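Local coordinates for protein 4-hydroxybutyrate coenzyme A transferase (Shewanella oneidensis, PDB 2OAS) that probably transfers coenzyme A between acyl-CoA thioesters and carboxylic acids such as acetate and 4-hydroxybutyrate, at residues L22-H25 / T30-V33; R73-G78 / S98-L103; Q109-A114 / L137-V142; A114-S119 / D166-V171. All coordinates share one frame; numbering follows the deposited sequence.

Contact 1: residues L22-H25 / T30-V33; sequences LWTH and TPKV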
loop_
_atom_site.group_PDB
_atom_site.type_symbol
_atom_site.label_atom_id
_atom_site.label_comp_id
_atom_site.label_asym_id
_atom_site.label_seq_id
_atom_site.Cartn_x
_atom_site.Cartn_y
_atom_site.Cartn_z
ATOM N N LEU A 22 -10.447 9.933 -25.090
ATOM C CA LEU A 22 -11.784 9.769 -24.585
ATOM C C LEU A 22 -11.880 8.998 -23.267
ATOM O O LEU A 22 -11.031 8.155 -22.929
ATOM C CB LEU A 22 -12.624 9.035 -25.638
ATOM C CG LEU A 22 -12.762 9.639 -27.042
ATOM C CD1 LEU A 22 -13.522 8.679 -27.934
ATOM C CD2 LEU A 22 -13.479 10.978 -26.972
ATOM N N TRP A 23 -12.942 9.292 -22.529
ATOM C CA TRP A 23 -13.220 8.595 -21.286
ATOM C C TRP A 23 -14.630 8.063 -21.420
ATOM O O TRP A 23 -15.487 8.716 -22.017
ATOM C CB TRP A 23 -13.139 9.526 -20.079
ATOM C CG TRP A 23 -13.751 8.889 -18.876
ATOM C CD1 TRP A 23 -15.029 9.068 -18.413
ATOM C CD2 TRP A 23 -13.148 7.909 -18.029
ATOM N NE1 TRP A 23 -15.255 8.261 -17.325
ATOM C CE2 TRP A 23 -14.113 7.542 -17.062
ATOM C CE3 TRP A 23 -11.882 7.312 -17.982
ATOM C CZ2 TRP A 23 -13.861 6.591 -16.070
ATOM C CZ3 TRP A 23 -11.627 6.361 -16.990
ATOM C CH2 TRP A 23 -12.616 6.019 -16.044
ATOM N N THR A 24 -14.868 6.877 -20.881
ATOM C CA THR A 24 -16.191 6.265 -20.941
ATOM C C THR A 24 -16.707 5.878 -19.572
ATOM O O THR A 24 -15.955 5.403 -18.723
ATOM C CB THR A 24 -16.186 4.973 -21.826
ATOM O OG1 THR A 24 -17.448 4.325 -21.707
ATOM C CG2 THR A 24 -15.085 4.002 -21.380
ATOM N N HIS A 25 -18.001 6.093 -19.364
ATOM C CA HIS A 25 -18.658 5.721 -18.112
ATOM C C HIS A 25 -18.318 4.233 -18.007
ATOM O O HIS A 25 -18.362 3.528 -19.012
ATOM C CB HIS A 25 -20.160 5.900 -18.276
ATOM C CG HIS A 25 -20.854 6.422 -17.056
ATOM N ND1 HIS A 25 -22.109 6.997 -17.120
ATOM C CD2 HIS A 25 -20.486 6.455 -15.760
ATOM C CE1 HIS A 25 -22.480 7.363 -15.908
ATOM N NE2 HIS A 25 -21.518 7.049 -15.062
ATOM N N THR A 30 -21.653 1.722 -18.622
ATOM C CA THR A 30 -21.008 1.766 -19.931
ATOM C C THR A 30 -22.047 2.164 -20.978
ATOM O O THR A 30 -23.051 1.503 -21.151
ATOM C CB THR A 30 -20.378 0.393 -20.278
ATOM O OG1 THR A 30 -19.375 0.087 -19.312
ATOM C CG2 THR A 30 -19.747 0.408 -21.661
ATOM N N PRO A 31 -21.812 3.282 -21.667
ATOM C CA PRO A 31 -22.722 3.794 -22.692
ATOM C C PRO A 31 -22.708 2.973 -23.965
ATOM O O PRO A 31 -22.272 3.450 -25.013
ATOM C CB PRO A 31 -22.215 5.220 -22.930
ATOM C CG PRO A 31 -21.445 5.556 -21.686
ATOM C CD PRO A 31 -20.732 4.258 -21.403
ATOM N N LYS A 32 -23.201 1.745 -23.870
ATOM C CA LYS A 32 -23.252 0.840 -25.013
ATOM C C LYS A 32 -23.889 1.476 -26.256
ATOM O O LYS A 32 -23.368 1.347 -27.365
ATOM C CB LYS A 32 -24.030 -0.423 -24.629
ATOM C CG LYS A 32 -23.961 -1.528 -25.679
ATOM C CD LYS A 32 -24.809 -2.732 -25.296
ATOM C CE LYS A 32 -24.725 -3.793 -26.374
ATOM N NZ LYS A 32 -25.071 -3.211 -27.699
ATOM N N VAL A 33 -25.015 2.154 -26.064
ATOM C CA VAL A 33 -25.717 2.790 -27.168
ATOM C C VAL A 33 -24.811 3.746 -27.924
ATOM O O VAL A 33 -24.832 3.801 -29.153
ATOM C CB VAL A 33 -26.938 3.592 -26.673
ATOM C CG1 VAL A 33 -27.645 4.240 -27.846
ATOM C CG2 VAL A 33 -27.888 2.691 -25.934
#
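Thr24 ends strand 21-24 and His25 follows it, while Thr30 and Pro31 lead into helix 32-41, so their contact forms the strand-to-helix turn of a beta-alpha-beta unit completed by strand 48-52. Pro31 is the N-cap residue of the helix and the centre of an inverse gamma turn, in which Lys32 N bonds to Thr30 O at 2.7 Å. The CD and CG atoms of Pro31 do the touching. Its CD lies 3.3 Å from Thr24 OG1. CD also lies 3.6 Å from His25 CB, and CG is nearly as close to that carbon. The Thr24 hydroxyl is anti to the backbone N (chi1 172°). This turns it beside its own carbonyl carbon, where OG1 donates to His25 O at 3.0 Å, tilted 32° from the carbonyl plane. The same oxygen receives a CA-H...O contact from Thr30 CA at 3.3 Å, with 154° at the hydrogen. With a valine in place of Thr24, His25 O would probably be left without its hydroxyl partner and the turn of its carbonyl would be less firmly fixed. The imidazole leads away from the helix start: ND1 bonds to Gln117 N and NE2 to Ser132 O. Thr30 OG1 bonds to Met27 O. Across the turn itself, then, the chemistry is mostly that of C-H groups packed against oxygens. One buried carbonyl gathers both a hydroxyl and a CA-H.

Contact 2: residues R73-G78 / S98-L103; sequences RCFFGG and SEVPKL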
loop_
_atom_site.group_PDB
_atom_site.type_symbol
_atom_site.label_atom_id
_atom_site.label_comp_id
_atom_site.label_asym_id
_atom_site.label_seq_id
_atom_site.Cartn_x
_atom_site.Cartn_y
_atom_site.Cartn_z
ATOM N N ARG A 73 -7.071 2.142 -23.448
ATOM C CA ARG A 73 -6.098 2.439 -22.380
ATOM C C ARG A 73 -6.824 2.078 -21.088
ATOM O O ARG A 73 -7.633 2.848 -20.584
ATOM C CB ARG A 73 -5.713 3.916 -22.378
ATOM C CG ARG A 73 -4.476 4.246 -21.537
ATOM C CD ARG A 73 -4.027 5.680 -21.788
ATOM N NE ARG A 73 -2.908 6.114 -20.956
ATOM C CZ ARG A 73 -1.635 5.794 -21.166
ATOM N NH1 ARG A 73 -1.298 5.023 -22.192
ATOM N NH2 ARG A 73 -0.694 6.272 -20.364
ATOM N N CYS A 74 -6.526 0.903 -20.555
ATOM C CA CYS A 74 -7.206 0.405 -19.376
ATOM C C CYS A 74 -6.570 0.586 -18.015
ATOM O O CYS A 74 -5.405 0.239 -17.805
ATOM C CB CYS A 74 -7.493 -1.080 -19.550
ATOM S SG CYS A 74 -8.239 -1.506 -21.112
ATOM N N PHE A 75 -7.361 1.114 -17.088
ATOM C CA PHE A 75 -6.930 1.291 -15.716
ATOM C C PHE A 75 -7.355 0.007 -15.018
ATOM O O PHE A 75 -6.950 -0.277 -13.897
ATOM C CB PHE A 75 -7.642 2.490 -15.083
ATOM C CG PHE A 75 -7.180 3.803 -15.620
ATOM C CD1 PHE A 75 -8.090 4.755 -16.047
ATOM C CD2 PHE A 75 -5.818 4.093 -15.691
ATOM C CE1 PHE A 75 -7.653 5.974 -16.548
ATOM C CE2 PHE A 75 -5.377 5.310 -16.194
ATOM C CZ PHE A 75 -6.296 6.255 -16.619
ATOM N N PHE A 76 -8.176 -0.768 -15.713
ATOM C CA PHE A 76 -8.679 -2.026 -15.185
ATOM C C PHE A 76 -9.184 -2.812 -16.372
ATOM O O PHE A 76 -10.011 -2.316 -17.135
ATOM C CB PHE A 76 -9.836 -1.776 -14.238
ATOM C CG PHE A 76 -10.153 -2.929 -13.346
ATOM C CD1 PHE A 76 -9.698 -2.938 -12.028
ATOM C CD2 PHE A 76 -10.948 -3.981 -13.796
ATOM C CE1 PHE A 76 -10.036 -3.969 -11.168
ATOM C CE2 PHE A 76 -11.293 -5.027 -12.944
ATOM C CZ PHE A 76 -10.837 -5.022 -11.624
ATOM N N GLY A 77 -8.698 -4.037 -16.527
ATOM C CA GLY A 77 -9.124 -4.853 -17.646
ATOM C C GLY A 77 -10.474 -5.540 -17.499
ATOM O O GLY A 77 -11.005 -5.719 -16.394
ATOM N N GLY A 78 -11.025 -5.939 -18.638
ATOM C CA GLY A 78 -12.303 -6.618 -18.660
ATOM C C GLY A 78 -12.340 -7.705 -19.718
ATOM O O GLY A 78 -11.341 -7.968 -20.400
ATOM N N SER A 98 -8.859 4.961 -6.430
ATOM C CA SER A 98 -9.018 6.264 -5.786
ATOM C C SER A 98 -8.065 7.317 -6.351
ATOM O O SER A 98 -8.276 8.511 -6.158
ATOM C CB SER A 98 -8.809 6.136 -4.285
ATOM O OG SER A 98 -7.557 5.530 -4.008
ATOM N N GLU A 99 -7.017 6.880 -7.043
ATOM C CA GLU A 99 -6.046 7.816 -7.612
ATOM C C GLU A 99 -6.462 8.302 -8.999
ATOM O O GLU A 99 -5.915 9.275 -9.508
ATOM C CB GLU A 99 -4.660 7.173 -7.742
ATOM C CG GLU A 99 -4.010 6.673 -6.463
ATOM C CD GLU A 99 -3.622 7.783 -5.506
ATOM O OE1 GLU A 99 -2.953 8.746 -5.937
ATOM O OE2 GLU A 99 -3.976 7.680 -4.309
ATOM N N VAL A 100 -7.430 7.635 -9.613
ATOM C CA VAL A 100 -7.851 8.024 -10.946
ATOM C C VAL A 100 -8.423 9.439 -10.998
ATOM O O VAL A 100 -8.078 10.208 -11.882
ATOM C CB VAL A 100 -8.868 7.030 -11.505
ATOM C CG1 VAL A 100 -9.207 7.379 -12.941
ATOM C CG2 VAL A 100 -8.296 5.614 -11.417
ATOM N N PRO A 101 -9.308 9.803 -10.058
ATOM C CA PRO A 101 -9.898 11.149 -10.049
ATOM C C PRO A 101 -8.823 12.222 -9.955
ATOM O O PRO A 101 -8.922 13.279 -10.587
ATOM C CB PRO A 101 -10.777 11.135 -8.807
ATOM C CG PRO A 101 -11.226 9.726 -8.746
ATOM C CD PRO A 101 -9.924 8.972 -9.015
ATOM N N LYS A 102 -7.792 11.933 -9.171
ATOM C CA LYS A 102 -6.684 12.864 -8.988
ATOM C C LYS A 102 -5.854 13.037 -10.267
ATOM O O LYS A 102 -5.373 14.137 -10.562
ATOM C CB LYS A 102 -5.769 12.395 -7.847
ATOM C CG LYS A 102 -4.457 13.173 -7.756
ATOM C CD LYS A 102 -3.249 12.242 -7.483
ATOM C CE LYS A 102 -1.910 12.995 -7.691
ATOM N NZ LYS A 102 -0.667 12.224 -7.324
ATOM N N LEU A 103 -5.670 11.946 -11.014
ATOM C CA LEU A 103 -4.910 11.976 -12.264
ATOM C C LEU A 103 -5.614 12.911 -13.241
ATOM O O LEU A 103 -4.979 13.602 -14.042
ATOM C CB LEU A 103 -4.832 10.571 -12.874
ATOM C CG LEU A 103 -3.821 10.351 -14.005
ATOM C CD1 LEU A 103 -2.425 10.329 -13.413
ATOM C CD2 LEU A 103 -4.082 9.036 -14.708
#
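Phe75 meets Val100 and Leu103 where the loop after strand 70-74 of the parallel N-terminal sheet faces helix 100-105. The contact across is wholly apolar. The phenyl ring reaches out with its far end. CE1 comes to Val100 CG1 at 4.2 Å, and CZ takes the Leu103 methyl. Both methyl groups approach the ring obliquely. Val100 and Leu103 lie three residues apart, so they rise from the same side of the helix. Val100 CG1 stands anti to its backbone N (chi1 -175°) and extends toward the ring. Loop residues Leu53 and Ile95, with Leu51 of strand 48-52, also touch Phe75 and enlarge this buried apolar cluster.

The polar links lie around that cluster. Leu103 N bonds to Glu99 O at 3.1 Å. Glu99 forms a salt bridge with Arg337 of the second subunit, and Arg73 forms one with Glu399 of that subunit. The next residue in the loop, Phe76, touches the bound coenzyme A, so the loop joins the sheet core to the coenzyme A pocket. At the ring end, Leu103 CD2 ends 4.0 Å from Phe75 CZ.

Contact 3: residues Q109-A114 / L137-V142; sequences QKIDTA and LAACQV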
loop_
_atom_site.group_PDB
_atom_site.type_symbol
_atom_site.label_atom_id
_atom_site.label_comp_id
_atom_site.label_asym_id
_atom_site.label_seq_id
_atom_site.Cartn_x
_atom_site.Cartn_y
_atom_site.Cartn_z
ATOM N N GLN A 109 -3.498 13.753 -16.702
ATOM C CA GLN A 109 -4.074 13.020 -17.840
ATOM C C GLN A 109 -5.246 13.813 -18.407
ATOM O O GLN A 109 -6.281 13.964 -17.770
ATOM C CB GLN A 109 -4.537 11.624 -17.411
ATOM C CG GLN A 109 -5.314 10.858 -18.488
ATOM C CD GLN A 109 -4.472 10.473 -19.700
ATOM O OE1 GLN A 109 -3.617 9.600 -19.628
ATOM N NE2 GLN A 109 -4.721 11.123 -20.820
ATOM N N LYS A 110 -5.056 14.321 -19.613
ATOM C CA LYS A 110 -6.059 15.112 -20.297
ATOM C C LYS A 110 -7.181 14.249 -20.857
ATOM O O LYS A 110 -6.964 13.099 -21.235
ATOM C CB LYS A 110 -5.409 15.886 -21.447
ATOM C CG LYS A 110 -5.708 17.373 -21.456
ATOM C CD LYS A 110 -5.068 18.076 -20.249
ATOM C CE LYS A 110 -5.388 19.583 -20.253
ATOM N NZ LYS A 110 -4.778 20.327 -19.107
ATOM N N ILE A 111 -8.374 14.830 -20.921
ATOM C CA ILE A 111 -9.543 14.154 -21.457
ATOM C C ILE A 111 -10.267 15.123 -22.381
ATOM O O ILE A 111 -10.759 16.158 -21.935
ATOM C CB ILE A 111 -10.502 13.725 -20.343
ATOM C CG1 ILE A 111 -9.811 12.701 -19.441
ATOM C CG2 ILE A 111 -11.786 13.204 -20.944
ATOM C CD1 ILE A 111 -10.649 12.195 -18.307
ATOM N N ASP A 112 -10.335 14.798 -23.670
ATOM C CA ASP A 112 -11.007 15.683 -24.622
ATOM C C ASP A 112 -12.516 15.542 -24.558
ATOM O O ASP A 112 -13.242 16.517 -24.692
ATOM C CB ASP A 112 -10.513 15.429 -26.049
ATOM C CG ASP A 112 -9.017 15.728 -26.222
ATOM O OD1 ASP A 112 -8.560 16.804 -25.784
ATOM O OD2 ASP A 112 -8.297 14.877 -26.811
ATOM N N THR A 113 -12.995 14.326 -24.356
ATOM C CA THR A 113 -14.432 14.124 -24.261
ATOM C C THR A 113 -14.787 12.894 -23.440
ATOM O O THR A 113 -14.117 11.859 -23.506
ATOM C CB THR A 113 -15.100 14.022 -25.671
ATOM O OG1 THR A 113 -15.755 12.768 -25.802
ATOM C CG2 THR A 113 -14.083 14.185 -26.776
ATOM N N ALA A 114 -15.855 13.017 -22.658
ATOM C CA ALA A 114 -16.327 11.925 -21.813
ATOM C C ALA A 114 -17.669 11.406 -22.305
ATOM O O ALA A 114 -18.618 12.176 -22.470
ATOM C CB ALA A 114 -16.465 12.397 -20.381
ATOM N N LEU A 137 -17.264 11.188 -12.669
ATOM C CA LEU A 137 -17.605 12.516 -12.168
ATOM C C LEU A 137 -16.389 13.433 -12.318
ATOM O O LEU A 137 -16.504 14.583 -12.757
ATOM C CB LEU A 137 -18.032 12.397 -10.704
ATOM C CG LEU A 137 -18.631 13.609 -9.994
ATOM C CD1 LEU A 137 -17.533 14.546 -9.595
ATOM C CD2 LEU A 137 -19.644 14.295 -10.899
ATOM N N ALA A 138 -15.216 12.901 -11.977
ATOM C CA ALA A 138 -13.960 13.640 -12.081
ATOM C C ALA A 138 -13.601 13.862 -13.552
ATOM O O ALA A 138 -13.057 14.912 -13.931
ATOM C CB ALA A 138 -12.850 12.868 -11.374
ATOM N N ALA A 139 -13.920 12.867 -14.383
ATOM C CA ALA A 139 -13.653 12.944 -15.822
ATOM C C ALA A 139 -14.537 14.029 -16.432
ATOM O O ALA A 139 -14.097 14.803 -17.278
ATOM C CB ALA A 139 -13.935 11.598 -16.477
ATOM N N CYS A 140 -15.790 14.081 -16.001
ATOM C CA CYS A 140 -16.710 15.096 -16.525
ATOM C C CYS A 140 -16.277 16.496 -16.112
ATOM O O CYS A 140 -16.650 17.475 -16.750
ATOM C CB CYS A 140 -18.129 14.851 -16.024
ATOM S SG CYS A 140 -18.899 13.433 -16.783
ATOM N N GLN A 141 -15.484 16.580 -15.048
ATOM C CA GLN A 141 -15.018 17.864 -14.554
ATOM C C GLN A 141 -13.950 18.455 -15.472
ATOM O O GLN A 141 -13.989 19.634 -15.818
ATOM C CB GLN A 141 -14.446 17.716 -13.133
ATOM C CG GLN A 141 -15.158 18.538 -12.042
ATOM C CD GLN A 141 -16.334 17.779 -11.377
ATOM O OE1 GLN A 141 -16.239 17.334 -10.213
ATOM N NE2 GLN A 141 -17.441 17.623 -12.123
ATOM N N VAL A 142 -12.998 17.626 -15.878
ATOM C CA VAL A 142 -11.916 18.097 -16.716
ATOM C C VAL A 142 -12.126 17.864 -18.210
ATOM O O VAL A 142 -11.394 18.398 -19.036
ATOM C CB VAL A 142 -10.594 17.456 -16.275
ATOM C CG1 VAL A 142 -10.351 17.752 -14.809
ATOM C CG2 VAL A 142 -10.638 15.953 -16.494
HETATM O O HOH W 1 -8.482 17.108 -19.650
#
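Ile111 pushes its side chain against helix 136-142 and fits the shallow hollow between Ala139 and Val142. Its chain is fully extended beyond CB (chi2 -180°), which puts the terminal methyl CD1 foremost. CD1 sits 3.8 Å from Ala139 CB and 4.0 Å from Ala139 CA. The small alanine lets the methyl come right up to the helix backbone. Val142, one turn on, forms the other wall of the hollow, with CG2 4.2 Å from the same CD1. Trp23 of strand 21-24 packs on both Ile111 and Ala139 and extends the apolar surface.

A second, looser fit lies farther along the strand. The Ala114 methyl points to the helix. The CA-CB bond of Cys140 points away from the strand, yet its SG still comes to 4.5 Å from Ala114 CB.

At the other end a water joins the two backbones. It accepts from Ile111 N at 2.6 Å and can donate to Val142 O at 3.2 Å, though other acceptors compete for its protons. After strand 113-118 the chain passes through the short strand 126-128, then helix 136-142, and enters the adjacent parallel strand 145-150. This is the beta-alpha-beta crossover of a Rossmann-like alpha/beta domain.

Contact 4: residues A114-S119 / D166-V171; sequences AIIQVS and DRFAAV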
loop_
_atom_site.group_PDB
_atom_site.type_symbol
_atom_site.label_atom_id
_atom_site.label_comp_id
_atom_site.label_asym_id
_atom_site.label_seq_id
_atom_site.Cartn_x
_atom_site.Cartn_y
_atom_site.Cartn_z
ATOM N N ALA A 114 -15.855 13.017 -22.658
ATOM C CA ALA A 114 -16.327 11.925 -21.813
ATOM C C ALA A 114 -17.669 11.406 -22.305
ATOM O O ALA A 114 -18.618 12.176 -22.470
ATOM C CB ALA A 114 -16.465 12.397 -20.381
ATOM N N ILE A 115 -17.748 10.101 -22.540
ATOM C CA ILE A 115 -18.988 9.494 -22.982
ATOM C C ILE A 115 -19.680 8.982 -21.731
ATOM O O ILE A 115 -19.112 8.185 -20.977
ATOM C CB ILE A 115 -18.749 8.279 -23.903
ATOM C CG1 ILE A 115 -17.676 8.597 -24.951
ATOM C CG2 ILE A 115 -20.066 7.884 -24.554
ATOM C CD1 ILE A 115 -17.992 9.784 -25.826
ATOM N N ILE A 116 -20.912 9.419 -21.502
ATOM C CA ILE A 116 -21.596 8.974 -20.305
ATOM C C ILE A 116 -23.061 8.634 -20.514
ATOM O O ILE A 116 -23.656 9.007 -21.513
ATOM C CB ILE A 116 -21.481 10.040 -19.198
ATOM C CG1 ILE A 116 -22.193 11.319 -19.622
ATOM C CG2 ILE A 116 -20.033 10.375 -18.961
ATOM C CD1 ILE A 116 -22.140 12.402 -18.571
ATOM N N GLN A 117 -23.627 7.908 -19.560
ATOM C CA GLN A 117 -25.027 7.517 -19.602
ATOM C C GLN A 117 -25.708 8.069 -18.348
ATOM O O GLN A 117 -25.317 7.716 -17.228
ATOM C CB GLN A 117 -25.153 6.005 -19.601
ATOM C CG GLN A 117 -26.575 5.545 -19.826
ATOM C CD GLN A 117 -26.701 4.055 -19.921
ATOM O OE1 GLN A 117 -27.760 3.533 -20.242
ATOM N NE2 GLN A 117 -25.608 3.352 -19.645
ATOM N N VAL A 118 -26.722 8.915 -18.521
ATOM C CA VAL A 118 -27.425 9.497 -17.370
ATOM C C VAL A 118 -28.935 9.350 -17.386
ATOM O O VAL A 118 -29.544 9.002 -18.402
ATOM C CB VAL A 118 -27.150 11.008 -17.221
ATOM C CG1 VAL A 118 -25.660 11.284 -17.055
ATOM C CG2 VAL A 118 -27.703 11.748 -18.429
ATOM N N SER A 119 -29.548 9.632 -16.244
ATOM C CA SER A 119 -30.998 9.572 -16.145
ATOM C C SER A 119 -31.496 10.864 -16.757
ATOM O O SER A 119 -30.766 11.843 -16.823
ATOM C CB SER A 119 -31.440 9.472 -14.695
ATOM O OG SER A 119 -30.808 10.469 -13.925
ATOM N N ASP A 166 -26.641 21.314 -19.092
ATOM C CA ASP A 166 -25.981 22.333 -19.900
ATOM C C ASP A 166 -24.484 22.100 -19.949
ATOM O O ASP A 166 -23.771 22.814 -20.636
ATOM C CB ASP A 166 -26.246 23.738 -19.376
ATOM C CG ASP A 166 -27.631 24.229 -19.721
ATOM O OD1 ASP A 166 -28.232 23.690 -20.686
ATOM O OD2 ASP A 166 -28.111 25.159 -19.035
ATOM N N ARG A 167 -24.004 21.111 -19.209
ATOM C CA ARG A 167 -22.584 20.779 -19.209
ATOM C C ARG A 167 -22.311 19.780 -20.335
ATOM O O ARG A 167 -21.191 19.296 -20.493
ATOM C CB ARG A 167 -22.182 20.156 -17.867
ATOM C CG ARG A 167 -22.151 21.143 -16.701
ATOM C CD ARG A 167 -20.730 21.352 -16.216
ATOM N NE ARG A 167 -20.214 20.140 -15.588
ATOM C CZ ARG A 167 -18.928 19.872 -15.370
ATOM N NH1 ARG A 167 -17.986 20.737 -15.732
ATOM N NH2 ARG A 167 -18.586 18.732 -14.781
ATOM N N PHE A 168 -23.345 19.487 -21.118
ATOM C CA PHE A 168 -23.255 18.522 -22.219
ATOM C C PHE A 168 -23.160 19.214 -23.581
ATOM O O PHE A 168 -23.863 20.190 -23.843
ATOM C CB PHE A 168 -24.497 17.599 -22.207
ATOM C CG PHE A 168 -24.709 16.846 -20.907
ATOM C CD1 PHE A 168 -25.890 16.150 -20.687
ATOM C CD2 PHE A 168 -23.728 16.808 -19.925
ATOM C CE1 PHE A 168 -26.100 15.428 -19.515
ATOM C CE2 PHE A 168 -23.926 16.081 -18.742
ATOM C CZ PHE A 168 -25.122 15.391 -18.540
ATOM N N ALA A 169 -22.302 18.708 -24.455
ATOM C CA ALA A 169 -22.160 19.304 -25.789
ATOM C C ALA A 169 -23.199 18.699 -26.712
ATOM O O ALA A 169 -23.688 19.345 -27.642
ATOM C CB ALA A 169 -20.773 19.037 -26.343
ATOM N N ALA A 170 -23.532 17.448 -26.436
ATOM C CA ALA A 170 -24.487 16.716 -27.241
ATOM C C ALA A 170 -25.261 15.791 -26.339
ATOM O O ALA A 170 -24.779 15.399 -25.270
ATOM C CB ALA A 170 -23.766 15.922 -28.302
ATOM N N VAL A 171 -26.457 15.425 -26.795
ATOM C CA VAL A 171 -27.346 14.549 -26.045
ATOM C C VAL A 171 -28.236 13.696 -26.957
ATOM O O VAL A 171 -28.861 14.211 -27.878
ATOM C CB VAL A 171 -28.225 15.409 -25.096
ATOM C CG1 VAL A 171 -29.502 14.714 -24.792
ATOM C CG2 VAL A 171 -27.477 15.683 -23.805
#
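The Phe168 ring meets Ile116 and Val118 on one face of the parallel sheet in the N-terminal alpha/beta domain. Ile116 and Val118 belong to strand 113-118. Two residues apart on a strand, they direct their side chains to the same face. Phe168 stands in the loop just before strand 170-173. Strand 145-150 runs between these two strands in the sheet, so the phenyl group bridges over it to make the contact. Ala148 of that middle strand lies against the ring.

The two aliphatic partners come to the ring differently. The Ile116 side chain crosses that of Phe168 at about a right angle. Its CG1 sits between the backbone N and the carbonyl carbon (chi1 64°), and the chain is extended beyond, so the tip methyl CD1 does the touching. Val118 and Phe168 point at each other from opposite directions, and the branch that meets the ring is CG2. Each methyl reaches the ring obliquely. The ring is turned so that its plane nearly contains its own CA (chi2 170°).

Neighbours close in on the same group. Cys127 of strand 126-128 touches both Val118 and Phe168, while Ile116 also packs on Thr136 and Cys140 of helix 136-142. Gln117, between the two aliphatic residues, faces the other way and bonds to Asn151 and to Ala29 O. Between the two segments the contact is purely apolar, and it uses the two ring carbons that flank CZ: CE2 lies 4.1 Å from Ile116 CD1, and CE1 lies 4.2 Å from Val118 CG2.

In the fold
All four contacts belong to the N-terminal domain and reach its eight-stranded parallel sheet. Contacts 1, 2 and 3 follow one another along the chain. Contacts 3 and 4 alternate and share Ala114 on strand 113-118. Their centres are about 12 Å apart. Strand 21-24 of contact 1 is the sheet neighbour of that strand, and Trp23 ties it to contacts 2 and 3. Contacts 2 and 4 are the farthest apart, with centres about 20 Å apart and no touch. Contact 2 lies toward the bound coenzyme A and the second subunit. The other three build the sheet and helix core away from the annotated sites.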